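Local coordinates for protein putative lipase/esterase (PDB 3BXP) that probably hydrolyses carboxylic esters, as a lipase or carboxylesterase of the alpha/beta-hydrolase clan, at residues 52-57 with 153-158; 227-232 with 260-265; 127-132 with 139-144. One frame throughout, in Å; residues are numbered along the deposited sequence. Where two conformers were deposited one is given.

Contact 1 (52-57 with 153-158); sequences REEAPI and LGYPVI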
loop_
_atom_site.group_PDB
_atom_site.type_symbol
_atom_site.label_atom_id
_atom_site.label_comp_id
_atom_site.label_asym_id
_atom_site.label_seq_id
_atom_site.Cartn_x
_atom_site.Cartn_y
_atom_site.Cartn_z
ATOM N N ARG B 52 18.037 -5.326 -15.422
ATOM C CA ARG B 52 18.554 -5.865 -14.185
ATOM C C ARG B 52 17.485 -6.437 -13.239
ATOM O O ARG B 52 17.636 -7.519 -12.684
ATOM C CB ARG B 52 19.385 -4.802 -13.462
ATOM C CG ARG B 52 20.071 -5.361 -12.262
ATOM C CD ARG B 52 20.796 -4.286 -11.529
ATOM N NE ARG B 52 21.673 -4.897 -10.543
ATOM N N GLU B 53 16.417 -5.669 -13.042
ATOM C CA GLU B 53 15.315 -6.106 -12.175
ATOM C C GLU B 53 14.320 -6.939 -12.988
ATOM O O GLU B 53 13.703 -7.884 -12.480
ATOM C CB GLU B 53 14.628 -4.882 -11.549
ATOM C CG GLU B 53 15.563 -4.110 -10.644
ATOM C CD GLU B 53 16.519 -3.189 -11.361
ATOM O OE1 GLU B 53 16.228 -2.741 -12.462
ATOM O OE2 GLU B 53 17.600 -2.871 -10.786
ATOM N N GLU B 54 14.207 -6.609 -14.270
ATOM C CA GLU B 54 13.192 -7.201 -15.136
ATOM C C GLU B 54 13.457 -8.673 -15.429
ATOM O O GLU B 54 12.540 -9.497 -15.514
ATOM C CB GLU B 54 13.113 -6.426 -16.441
ATOM C CG GLU B 54 12.510 -4.992 -16.342
ATOM C CD GLU B 54 13.420 -3.937 -15.678
ATOM O OE1 GLU B 54 14.595 -4.222 -15.378
ATOM O OE2 GLU B 54 12.991 -2.757 -15.472
ATOM N N ALA B 55 14.701 -9.023 -15.675
ATOM C CA ALA B 55 14.985 -10.422 -15.985
ATOM C C ALA B 55 14.586 -11.391 -14.845
ATOM O O ALA B 55 13.892 -12.397 -15.096
ATOM C CB ALA B 55 16.448 -10.624 -16.433
ATOM N N PRO B 56 14.988 -11.116 -13.600
ATOM C CA PRO B 56 14.544 -11.958 -12.468
ATOM C C PRO B 56 13.025 -12.021 -12.270
ATOM O O PRO B 56 12.481 -13.061 -11.961
ATOM C CB PRO B 56 15.184 -11.282 -11.261
ATOM C CG PRO B 56 16.279 -10.521 -11.754
ATOM C CD PRO B 56 16.014 -10.143 -13.176
ATOM N N ILE B 57 12.362 -10.885 -12.430
ATOM C CA ILE B 57 10.898 -10.835 -12.357
ATOM C C ILE B 57 10.258 -11.770 -13.404
ATOM O O ILE B 57 9.338 -12.512 -13.074
ATOM C CB ILE B 57 10.418 -9.360 -12.580
ATOM C CG1 ILE B 57 10.820 -8.485 -11.363
ATOM C CG2 ILE B 57 8.904 -9.300 -12.881
ATOM C CD1 ILE B 57 10.604 -6.972 -11.572
ATOM N N LEU B 153 2.196 -2.580 -11.512
ATOM C CA LEU B 153 3.118 -1.449 -11.562
ATOM C C LEU B 153 4.099 -1.499 -10.430
ATOM O O LEU B 153 3.709 -1.561 -9.265
ATOM C CB LEU B 153 2.374 -0.093 -11.516
ATOM C CG LEU B 153 1.342 0.188 -12.622
ATOM C CD1 LEU B 153 0.600 1.491 -12.311
ATOM C CD2 LEU B 153 2.103 0.303 -13.962
ATOM N N GLY B 154 5.388 -1.509 -10.770
ATOM C CA GLY B 154 6.456 -1.394 -9.743
ATOM C C GLY B 154 7.204 -0.089 -9.891
ATOM O O GLY B 154 7.661 0.263 -10.998
ATOM N N TYR B 155 7.309 0.627 -8.786
ATOM C CA TYR B 155 7.907 1.946 -8.772
ATOM C C TYR B 155 7.618 2.713 -10.087
ATOM O O TYR B 155 8.546 3.220 -10.709
ATOM C CB TYR B 155 9.426 1.859 -8.507
ATOM C CG TYR B 155 10.176 0.750 -9.207
ATOM C CD1 TYR B 155 10.097 -0.537 -8.766
ATOM C CD2 TYR B 155 10.986 1.005 -10.286
ATOM C CE1 TYR B 155 10.820 -1.561 -9.376
ATOM C CE2 TYR B 155 11.705 -0.003 -10.928
ATOM C CZ TYR B 155 11.609 -1.270 -10.480
ATOM O OH TYR B 155 12.329 -2.269 -11.074
ATOM N N PRO B 156 6.338 2.895 -10.440
ATOM C CA PRO B 156 6.086 3.471 -11.747
ATOM C C PRO B 156 6.255 4.963 -11.785
ATOM O O PRO B 156 5.929 5.636 -10.822
ATOM C CB PRO B 156 4.622 3.214 -11.940
ATOM C CG PRO B 156 4.062 3.270 -10.559
ATOM C CD PRO B 156 5.065 2.541 -9.764
ATOM N N VAL B 157 6.779 5.455 -12.893
ATOM C CA VAL B 157 6.588 6.866 -13.241
ATOM C C VAL B 157 5.142 7.029 -13.664
ATOM O O VAL B 157 4.630 6.254 -14.495
ATOM C CB VAL B 157 7.551 7.324 -14.336
ATOM C CG1 VAL B 157 7.215 8.748 -14.821
ATOM C CG2 VAL B 157 9.045 7.181 -13.889
ATOM N N ILE B 158 4.458 8.039 -13.125
ATOM C CA ILE B 158 3.038 8.197 -13.355
ATOM C C ILE B 158 2.727 9.592 -13.867
ATOM O O ILE B 158 1.870 9.775 -14.756
ATOM C CB ILE B 158 2.246 7.968 -12.039
ATOM C CG1 ILE B 158 2.324 6.470 -11.646
ATOM C CG2 ILE B 158 0.797 8.480 -12.108
ATOM C CD1 ILE B 158 1.669 5.448 -12.721
HETATM O O HOH W 1 13.880 -1.630 -13.165
#

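Contact 2 (227-232 with 260-265); sequences HLFGSG and PQLALR. With PGR (R-1,2-propanediol), chain D.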
loop_
_atom_site.group_PDB
_atom_site.type_symbol
_atom_site.label_atom_id
_atom_site.label_comp_id
_atom_site.label_asym_id
_atom_site.label_seq_id
_atom_site.Cartn_x
_atom_site.Cartn_y
_atom_site.Cartn_z
ATOM N N HIS B 227 1.070 -1.587 -2.322
ATOM C CA HIS B 227 2.054 -1.924 -1.292
ATOM C C HIS B 227 3.217 -1.031 -1.359
ATOM O O HIS B 227 4.041 -1.147 -2.264
ATOM C CB HIS B 227 2.478 -3.394 -1.422
ATOM C CG HIS B 227 1.348 -4.344 -1.242
ATOM N ND1 HIS B 227 0.917 -4.772 -0.005
ATOM C CD2 HIS B 227 0.518 -4.913 -2.143
ATOM C CE1 HIS B 227 -0.115 -5.589 -0.160
ATOM N NE2 HIS B 227 -0.386 -5.683 -1.446
ATOM N N LEU B 228 3.277 -0.123 -0.387
ATOM C CA LEU B 228 4.427 0.739 -0.207
ATOM C C LEU B 228 5.311 0.218 0.943
ATOM O O LEU B 228 4.983 0.327 2.123
ATOM C CB LEU B 228 3.936 2.161 0.070
ATOM C CG LEU B 228 5.000 3.257 0.122
ATOM C CD1 LEU B 228 5.520 3.527 -1.295
ATOM C CD2 LEU B 228 4.322 4.479 0.703
ATOM N N PHE B 229 6.396 -0.442 0.570
ATOM C CA PHE B 229 7.214 -1.155 1.535
ATOM C C PHE B 229 8.041 -0.162 2.322
ATOM O O PHE B 229 8.514 0.840 1.781
ATOM C CB PHE B 229 8.153 -2.174 0.848
ATOM C CG PHE B 229 7.434 -3.283 0.173
ATOM C CD1 PHE B 229 7.037 -4.399 0.894
ATOM C CD2 PHE B 229 7.114 -3.221 -1.175
ATOM C CE1 PHE B 229 6.364 -5.387 0.286
ATOM C CE2 PHE B 229 6.422 -4.278 -1.779
ATOM C CZ PHE B 229 6.041 -5.322 -1.032
ATOM N N GLY B 230 8.189 -0.457 3.602
ATOM C CA GLY B 230 8.904 0.424 4.513
ATOM C C GLY B 230 10.370 0.562 4.164
ATOM O O GLY B 230 10.919 1.675 4.140
ATOM N N SER B 231 10.973 -0.589 3.898
ATOM C CA SER B 231 12.416 -0.696 3.640
ATOM C C SER B 231 12.738 -0.841 2.144
ATOM O O SER B 231 12.008 -1.475 1.394
ATOM C CB SER B 231 12.977 -1.916 4.369
ATOM O OG SER B 231 14.317 -2.097 3.974
ATOM N N GLY B 232 13.875 -0.270 1.739
ATOM C CA GLY B 232 14.303 -0.297 0.334
ATOM C C GLY B 232 14.692 -1.704 -0.085
ATOM O O GLY B 232 14.762 -2.018 -1.284
ATOM N N PRO B 260 6.592 -10.298 -5.152
ATOM C CA PRO B 260 6.080 -11.214 -6.153
ATOM C C PRO B 260 5.063 -12.142 -5.571
ATOM O O PRO B 260 4.094 -12.479 -6.241
ATOM C CB PRO B 260 7.339 -11.981 -6.578
ATOM C CG PRO B 260 8.391 -11.050 -6.408
ATOM C CD PRO B 260 8.054 -10.380 -5.111
ATOM N N GLN B 261 5.243 -12.479 -4.297
ATOM C CA GLN B 261 4.325 -13.390 -3.587
ATOM C C GLN B 261 2.948 -12.729 -3.461
ATOM O O GLN B 261 1.900 -13.340 -3.707
ATOM C CB GLN B 261 4.879 -13.730 -2.219
ATOM C CG GLN B 261 6.210 -14.437 -2.209
ATOM C CD GLN B 261 6.579 -14.892 -0.813
ATOM O OE1 GLN B 261 5.845 -15.680 -0.207
ATOM N NE2 GLN B 261 7.694 -14.371 -0.275
ATOM N N LEU B 262 2.965 -11.436 -3.167
ATOM C CA LEU B 262 1.736 -10.658 -3.067
ATOM C C LEU B 262 1.061 -10.492 -4.410
ATOM O O LEU B 262 -0.172 -10.571 -4.518
ATOM C CB LEU B 262 1.996 -9.312 -2.428
ATOM C CG LEU B 262 2.487 -9.243 -0.987
ATOM C CD1 LEU B 262 2.875 -7.788 -0.629
ATOM C CD2 LEU B 262 1.499 -9.765 0.034
ATOM N N ALA B 263 1.866 -10.210 -5.432
ATOM C CA ALA B 263 1.313 -10.009 -6.770
ATOM C C ALA B 263 0.690 -11.243 -7.295
ATOM O O ALA B 263 -0.353 -11.199 -7.879
ATOM C CB ALA B 263 2.455 -9.481 -7.718
ATOM N N LEU B 264 1.348 -12.390 -7.083
ATOM C CA LEU B 264 0.798 -13.653 -7.564
ATOM C C LEU B 264 -0.529 -13.960 -6.895
ATOM O O LEU B 264 -1.510 -14.328 -7.570
ATOM C CB LEU B 264 1.796 -14.774 -7.334
ATOM C CG LEU B 264 2.972 -14.583 -8.321
ATOM C CD1 LEU B 264 4.135 -15.452 -8.003
ATOM C CD2 LEU B 264 2.550 -14.828 -9.819
ATOM N N ARG B 265 -0.596 -13.763 -5.576
ATOM C CA ARG B 265 -1.836 -14.017 -4.854
ATOM C C ARG B 265 -2.940 -13.102 -5.359
ATOM O O ARG B 265 -4.096 -13.515 -5.498
ATOM C CB ARG B 265 -1.655 -13.832 -3.331
ATOM C CG ARG B 265 -0.606 -14.742 -2.711
HETATM C C1 PGR D . 8.471 -3.875 5.768
HETATM C C2 PGR D . 7.240 -4.116 4.879
HETATM C C3 PGR D . 6.219 -4.976 5.582
HETATM O O1 PGR D . 9.083 -2.639 5.388
HETATM O O2 PGR D . 6.618 -2.900 4.422
#

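Contact 3 (127-132 with 139-144); sequences NGVATQ and YHLDHY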
loop_
_atom_site.group_PDB
_atom_site.type_symbol
_atom_site.label_atom_id
_atom_site.label_comp_id
_atom_site.label_asym_id
_atom_site.label_seq_id
_atom_site.Cartn_x
_atom_site.Cartn_y
_atom_site.Cartn_z
ATOM N N ASN B 127 -3.417 1.824 -19.655
ATOM C CA ASN B 127 -4.552 1.335 -18.885
ATOM C C ASN B 127 -5.713 2.336 -18.976
ATOM O O ASN B 127 -6.908 1.965 -18.986
ATOM C CB ASN B 127 -4.170 1.037 -17.429
ATOM C CG ASN B 127 -5.176 0.143 -16.754
ATOM O OD1 ASN B 127 -5.890 -0.621 -17.423
ATOM N ND2 ASN B 127 -5.286 0.245 -15.431
ATOM N N GLY B 128 -5.360 3.606 -19.072
ATOM C CA GLY B 128 -6.337 4.691 -19.214
ATOM C C GLY B 128 -6.883 4.905 -20.607
ATOM O O GLY B 128 -8.069 4.902 -20.845
ATOM N N VAL B 129 -5.977 5.100 -21.536
ATOM C CA VAL B 129 -6.288 5.277 -22.949
ATOM C C VAL B 129 -6.998 4.096 -23.631
ATOM O O VAL B 129 -7.961 4.296 -24.367
ATOM C CB VAL B 129 -4.981 5.575 -23.729
ATOM C CG1 VAL B 129 -5.214 5.591 -25.242
ATOM C CG2 VAL B 129 -4.417 6.893 -23.268
ATOM N N ALA B 130 -6.494 2.887 -23.396
ATOM C CA ALA B 130 -6.943 1.676 -24.105
ATOM C C ALA B 130 -8.338 1.235 -23.649
ATOM O O ALA B 130 -8.901 0.348 -24.271
ATOM C CB ALA B 130 -5.933 0.468 -23.958
ATOM N N THR B 131 -8.854 1.855 -22.575
ATOM C CA THR B 131 -10.103 1.444 -21.934
ATOM C C THR B 131 -11.162 2.536 -22.088
ATOM O O THR B 131 -12.282 2.440 -21.550
ATOM C CB THR B 131 -9.902 1.089 -20.404
ATOM O OG1 THR B 131 -9.324 2.208 -19.750
ATOM C CG2 THR B 131 -9.049 -0.168 -20.161
ATOM N N GLN B 132 -10.821 3.575 -22.846
ATOM C CA GLN B 132 -11.783 4.651 -23.231
ATOM C C GLN B 132 -11.928 4.768 -24.753
ATOM O O GLN B 132 -10.974 5.105 -25.452
ATOM C CB GLN B 132 -11.317 6.002 -22.710
ATOM C CG GLN B 132 -11.287 6.084 -21.249
ATOM C CD GLN B 132 -10.724 7.379 -20.742
ATOM O OE1 GLN B 132 -11.195 8.443 -21.109
ATOM N NE2 GLN B 132 -9.734 7.298 -19.857
ATOM N N TYR B 139 -5.726 7.796 -30.439
ATOM C CA TYR B 139 -4.324 7.306 -30.403
ATOM C C TYR B 139 -4.183 6.063 -31.278
ATOM O O TYR B 139 -3.179 5.327 -31.239
ATOM C CB TYR B 139 -3.866 7.054 -28.951
ATOM C CG TYR B 139 -3.698 8.365 -28.201
ATOM C CD1 TYR B 139 -2.665 9.256 -28.514
ATOM C CD2 TYR B 139 -4.549 8.704 -27.202
ATOM C CE1 TYR B 139 -2.526 10.456 -27.856
ATOM C CE2 TYR B 139 -4.423 9.893 -26.520
ATOM C CZ TYR B 139 -3.414 10.779 -26.855
ATOM O OH TYR B 139 -3.273 11.974 -26.170
ATOM N N HIS B 140 -5.224 5.859 -32.078
ATOM C CA HIS B 140 -5.207 4.874 -33.134
ATOM C C HIS B 140 -5.033 3.464 -32.620
ATOM O O HIS B 140 -4.315 2.703 -33.253
ATOM C CB HIS B 140 -4.069 5.214 -34.108
ATOM C CG HIS B 140 -4.142 6.615 -34.653
ATOM N ND1 HIS B 140 -4.896 6.948 -35.760
ATOM C CD2 HIS B 140 -3.583 7.769 -34.219
ATOM C CE1 HIS B 140 -4.785 8.245 -35.991
ATOM N NE2 HIS B 140 -3.995 8.768 -35.071
ATOM N N LEU B 141 -5.672 3.125 -31.493
ATOM C CA LEU B 141 -5.502 1.827 -30.823
ATOM C C LEU B 141 -6.596 0.860 -31.247
ATOM O O LEU B 141 -6.621 -0.325 -30.866
ATOM C CB LEU B 141 -5.523 1.939 -29.289
ATOM C CG LEU B 141 -4.456 2.751 -28.564
ATOM C CD1 LEU B 141 -4.538 2.582 -27.021
ATOM C CD2 LEU B 141 -3.067 2.462 -29.143
ATOM N N ASP B 142 -7.538 1.377 -32.013
ATOM C CA ASP B 142 -8.677 0.575 -32.442
ATOM C C ASP B 142 -8.336 -0.178 -33.731
ATOM O O ASP B 142 -9.175 -0.847 -34.319
ATOM C CB ASP B 142 -9.936 1.446 -32.584
ATOM C CG ASP B 142 -9.724 2.669 -33.470
ATOM O OD1 ASP B 142 -8.697 2.747 -34.178
ATOM O OD2 ASP B 142 -10.611 3.550 -33.462
ATOM N N HIS B 143 -7.081 -0.072 -34.147
ATOM C CA HIS B 143 -6.575 -0.842 -35.254
ATOM C C HIS B 143 -6.048 -2.210 -34.767
ATOM O O HIS B 143 -5.754 -3.110 -35.548
ATOM C CB HIS B 143 -5.503 -0.012 -35.966
ATOM C CG HIS B 143 -6.049 1.266 -36.542
ATOM N ND1 HIS B 143 -6.898 2.098 -35.832
ATOM C CD2 HIS B 143 -5.912 1.827 -37.768
ATOM C CE1 HIS B 143 -7.240 3.124 -36.591
ATOM N NE2 HIS B 143 -6.649 2.988 -37.766
ATOM N N TYR B 144 -5.962 -2.375 -33.454
ATOM C CA TYR B 144 -5.332 -3.570 -32.908
ATOM C C TYR B 144 -6.328 -4.435 -32.167
ATOM O O TYR B 144 -7.214 -3.951 -31.521
ATOM C CB TYR B 144 -4.232 -3.187 -31.897
ATOM C CG TYR B 144 -3.227 -2.221 -32.444
ATOM C CD1 TYR B 144 -2.370 -2.591 -33.447
ATOM C CD2 TYR B 144 -3.129 -0.947 -31.920
ATOM C CE1 TYR B 144 -1.440 -1.701 -33.949
ATOM C CE2 TYR B 144 -2.209 -0.068 -32.380
ATOM C CZ TYR B 144 -1.367 -0.437 -33.411
ATOM O OH TYR B 144 -0.459 0.487 -33.892
#

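Contact 1 (52-57 with 153-158)
Y155 reaches across to E53 in this alpha/beta-hydrolase fold, from the loop that leaves strand 150-154 to the chain beside helix 54-63. Direct contact is slight and is carried by the phenol oxygen: Y155 OH lies 3.5 Å from E53 CB and 3.7 Å from E53 CG. Y155 CG sits between its backbone N and carbonyl carbon (chi1 41°), which points the ring, OH foremost, towards E53. The two side chains cross at about a right angle, and the E53 carboxylate stands 87° from the plane of the tyrosine ring.

The polar part of the contact passes through a single water, a worked example of solvent joining parts of a fold that form no direct hydrogen bond with each other. This water sits in the plane of the ring at its edge, accepts from the phenol, and donates to both glutamates. E54 has further partners, OE1 with S50 OG and OE2 with G43 N, while E53 OE1 has a weak bond to S50 OG.

Beyond the segments, the ring of Y155 meets W197 and lies against what is probably the nucleophile elbow, the GxSxG turn. At the junction itself, the water oxygen is 2.7 Å from each of Y155 OH, E53 OE1 and E54 OE2.

Contact 2 (227-232 with 260-265)
L262 lays one methyl on the imidazole of H227, joining helix 258-269 to strand 224-229, the last strand of the sheet within this subunit. This is the tight part of the contact. L262 CD1 stands 3.7 Å from the centroid of the H227 ring and only 10° off its normal, a CH-pi contact over the centre of the face; its nearest ring atom is H227 ND1, at 3.6 Å. With CD1 anti to CA (chi2 172°), the leucine is stretched out and delivers this branch to the ring. The same methyl meets F229 CZ at 4.0 Å, the phenylalanine coming from the opposite direction. Thus one branch of a leucine touches two aromatic residues that lie two positions apart on the strand, and F195 packs against L262 as well.

The turn after the strand is looser and partly exposed. There a propanediol, probably from the crystallisation liquor, takes a nearly straight bond from G230 N to its O2 (3.0 Å, 166°) and a more bent one from S231 N to its O1 (3.2 Å). E269 and H227 of the second subunit bind it too.

H227 ND1 is hydrogen-bonded to ND1 of H227 of the second subunit, where the sheet runs on across the interface as an antiparallel ladder. Were H227 replaced by an alanine, the L262 methyl would probably lose the ring face beneath it, and H227 of the second subunit its hydrogen-bonding mate. A bond between two like nitrogens needs one donor and one acceptor, so the paired imidazoles probably differ in protonation at this atom.

Contact 3 (127-132 with 139-144)
Helix 118-129 and the loop that follows helix 133-138 meet where V129 touches Y139 and L141. The second helix ends in a Schellman motif: H140, at positive phi, is its C-prime residue, with H140 N bonded back to T137 O and L141 N to R136 O. This reversal brings L141 to the first helix.

The contact is wholly apolar. V129 CG1 is its central atom, touching L141 CD1 at 3.6 Å and Y139 CD2 at 3.7 Å. That branch of the valine lies opposite its own backbone N across the CA-CB bond (chi1 173°), which directs it at both partners; the valine crosses each of them at about a right angle. The tyrosine ring takes the methyl obliquely. L141 CD1 also lies against A130, 4.0 Å from its CB and 3.9 Å from its CA, so the same leucine branch covers A130 as well as the valine.

Polar bonds stay within each segment or lead outward. A type I turn from V129 to Q132 leads into helix 133-138, with Q132 at the N-cap position, and a weak bond runs from Q132 NE2 to G128 O (3.1 Å). A second type I turn, L141 to Y144, carries segment 139-144 onward. Y139 is anchored at its far end, its OH bonded to D177 OD2, while its backbone O accepts a hydrogen bond from Q88 NE2; the ring thus joins an apolar contact to a polar tether.

Around this contact, L135 of helix 133-138 packs against V129, and Y144 lies on helix 85-99. N127 binds H148, Y213 and the backbone of K192, tying helix 118-129 to the chain ahead of strands 150-154 and 194-199 and to helix 208-219.

Overall arrangement
Contacts 1 and 2 both reach the one central sheet, at strands 150-154 and 224-229, and their centres lie 12 Å apart without touching. Contact 3 sits on the far side of the chain's centre from contact 2, about 29 Å between centres, and joins helix 118-129 and the turn after it to the loop beyond helix 133-138. Contacts 2 and 3 are buried and hydrophobic in their direct touches, one through a methyl over an imidazole, the other through aliphatic branches and a tyrosine. Contact 1 is only partly buried, and its polar link runs through a bridging water. Along the chain, contact 3 falls between the two segments of contact 1, whereas contact 2 follows both and alone borders the second subunit.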